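Local coordinates for chemosensory protein (Mamestra brassicae, PDB 1N8V) that binds hydrophobic, long-chain ligands such as bromo-dodecanol within a helical fold and probably carries such molecules in moth chemosensing, at residues A[28-33]-A[86-91]. Numbering follows the deposited sequence.
Sequences NCVMER and AKYDPT. With BDD (bromo-dodecanol), chain E.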
# COMPACT_ATOMS: atom_id res chain seq x y z
N ASN A 28 8.17 5.94 3.25
CA ASN A 28 8.38 7.27 3.83
C ASN A 28 7.50 8.33 3.17
O ASN A 28 7.02 9.26 3.83
CB ASN A 28 9.86 7.66 3.79
CG ASN A 28 10.73 6.81 4.72
OD1 ASN A 28 11.97 6.70 4.52
ND2 ASN A 28 10.13 6.21 5.70
N CYS A 29 7.28 8.19 1.87
CA CYS A 29 6.39 9.12 1.17
C CYS A 29 4.95 9.01 1.71
O CYS A 29 4.31 10.01 2.07
CB CYS A 29 6.40 8.82 -0.33
SG CYS A 29 4.98 9.43 -1.32
N VAL A 30 4.43 7.80 1.75
CA VAL A 30 3.04 7.59 2.17
C VAL A 30 2.86 7.91 3.65
O VAL A 30 1.79 8.34 4.07
CB VAL A 30 2.58 6.15 1.81
CG1 VAL A 30 1.26 5.81 2.40
CG2 VAL A 30 2.52 5.99 0.32
N MET A 31 3.92 7.75 4.45
CA MET A 31 3.86 8.10 5.87
C MET A 31 4.08 9.62 6.10
O MET A 31 4.10 10.08 7.23
CB MET A 31 4.90 7.32 6.68
CG MET A 31 4.56 5.87 6.86
SD MET A 31 2.99 5.51 7.69
CE MET A 31 3.33 6.28 9.30
N GLU A 32 4.22 10.39 5.01
CA GLU A 32 4.38 11.85 5.08
C GLU A 32 5.62 12.31 5.87
O GLU A 32 5.57 13.28 6.64
CB GLU A 32 3.07 12.49 5.59
CG GLU A 32 1.83 12.13 4.76
CD GLU A 32 0.59 12.98 5.06
OE1 GLU A 32 0.67 14.22 4.84
OE2 GLU A 32 -0.46 12.43 5.47
N ARG A 33 6.72 11.60 5.65
CA ARG A 33 8.00 11.94 6.28
C ARG A 33 9.18 11.91 5.30
O ARG A 33 10.33 12.08 5.72
CB ARG A 33 8.28 11.03 7.48
CG ARG A 33 8.39 9.57 7.16
CD ARG A 33 8.85 8.73 8.35
NE ARG A 33 8.92 7.31 8.02
CZ ARG A 33 8.23 6.33 8.62
NH1 ARG A 33 8.41 5.09 8.22
NH2 ARG A 33 7.38 6.57 9.61
N ALA A 86 -2.13 1.75 11.20
CA ALA A 86 -2.50 2.69 12.25
C ALA A 86 -2.79 4.09 11.72
O ALA A 86 -3.71 4.76 12.21
CB ALA A 86 -1.44 2.75 13.36
N LYS A 87 -2.01 4.55 10.74
CA LYS A 87 -2.21 5.89 10.21
C LYS A 87 -3.43 5.98 9.30
O LYS A 87 -4.26 6.89 9.42
CB LYS A 87 -0.95 6.36 9.45
CG LYS A 87 -1.14 7.71 8.72
CD LYS A 87 0.17 8.21 8.15
CE LYS A 87 -0.04 9.39 7.20
NZ LYS A 87 -0.45 10.62 7.92
N TYR A 88 -3.52 5.05 8.34
CA TYR A 88 -4.59 5.10 7.32
C TYR A 88 -5.88 4.36 7.68
O TYR A 88 -6.92 4.62 7.08
CB TYR A 88 -4.03 4.59 5.98
CG TYR A 88 -3.14 5.62 5.30
CD1 TYR A 88 -3.69 6.60 4.50
CD2 TYR A 88 -1.77 5.63 5.48
CE1 TYR A 88 -2.90 7.55 3.89
CE2 TYR A 88 -0.97 6.57 4.89
CZ TYR A 88 -1.54 7.53 4.07
OH TYR A 88 -0.76 8.50 3.44
N ASP A 89 -5.83 3.44 8.63
CA ASP A 89 -7.02 2.68 9.03
C ASP A 89 -7.11 2.65 10.56
O ASP A 89 -7.11 1.58 11.15
CB ASP A 89 -6.92 1.27 8.44
CG ASP A 89 -8.19 0.47 8.51
OD1 ASP A 89 -9.29 1.00 8.86
OD2 ASP A 89 -8.16 -0.76 8.23
N PRO A 90 -7.20 3.82 11.19
CA PRO A 90 -7.16 3.90 12.66
C PRO A 90 -8.30 3.18 13.36
O PRO A 90 -8.12 2.82 14.53
CB PRO A 90 -7.21 5.42 12.92
CG PRO A 90 -7.88 5.96 11.75
CD PRO A 90 -7.30 5.16 10.59
N THR A 91 -9.44 2.97 12.71
CA THR A 91 -10.52 2.23 13.37
C THR A 91 -10.44 0.74 13.04
O THR A 91 -11.32 -0.04 13.46
CB THR A 91 -11.92 2.78 13.00
OG1 THR A 91 -12.19 2.54 11.63
CG2 THR A 91 -12.01 4.29 13.22
O1 BDD E . -5.74 -1.79 7.36
C1 BDD E . -5.50 -1.54 5.97
C2 BDD E . -4.18 -0.78 5.79
C3 BDD E . -3.80 -0.74 4.31
C4 BDD E . -2.44 -0.09 4.03
C5 BDD E . -1.74 -0.80 2.87
C6 BDD E . -1.27 0.15 1.78
C7 BDD E . -0.57 -0.59 0.63
C8 BDD E . -1.14 -0.22 -0.72
C9 BDD E . -0.25 -0.69 -1.87
C10 BDD E . -0.85 -0.31 -3.23
C11 BDD E . -0.44 -1.22 -4.39
C12 BDD E . -1.45 -1.24 -5.59
BR BDD E . -0.56 -1.38 -6.93
O HOH W 1 2.19 11.01 9.24
O HOH W 2 -2.10 10.89 3.91
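Lys-87 reaches across from the last turn of helix 78-88 to the carboxyl end of helix 20-30, its chain extended until the bend at chi4 (70°) sets NZ. On the way, CD packs against SD and CE of Met-31, whose twice-folded, flexible thioether runs antiparallel to the lysine methylenes. The ammonium then forms a salt bridge with Glu-32, NZ lying 3.0 Å from OE2 and 42° out of the carboxylate plane, and gives a further hydrogen bond to a water held by Met-31 O. An alanine here would probably leave the Glu-32 carboxylate without this countercharge and open a gap beside the Met-31 thioether.

Tyr-88 follows, suited to its place by combining a flat apolar ring with a polar tip. Its OH donates to Val-30 O at 2.6 Å, in the carbonyl plane and on a lone pair, with a C=O...O angle of 142°. CG1 of the same valine meets ring atom CE2 at 3.4 Å; compact and branched, Val-30 also packs on Leu-43 and Leu-47 of helix 38-53 and touches a bromo-dodecanol. A second water donates to both Tyr-88 OH and Glu-32 OE2, linking the phenol to the salt bridge.

Asp-89, where the helix ends, turns to the pocket instead: its carboxylate suits an alcohol, OD2 accepting a hydrogen bond from O1 of another bromo-dodecanol at 2.8 Å.

Glu-32 sits in the Schellman turn closing helix 20-30; salt bridge and phenol bond join the two helix ends. Lysine's positive charge would also suit the negative end of that helix dipole.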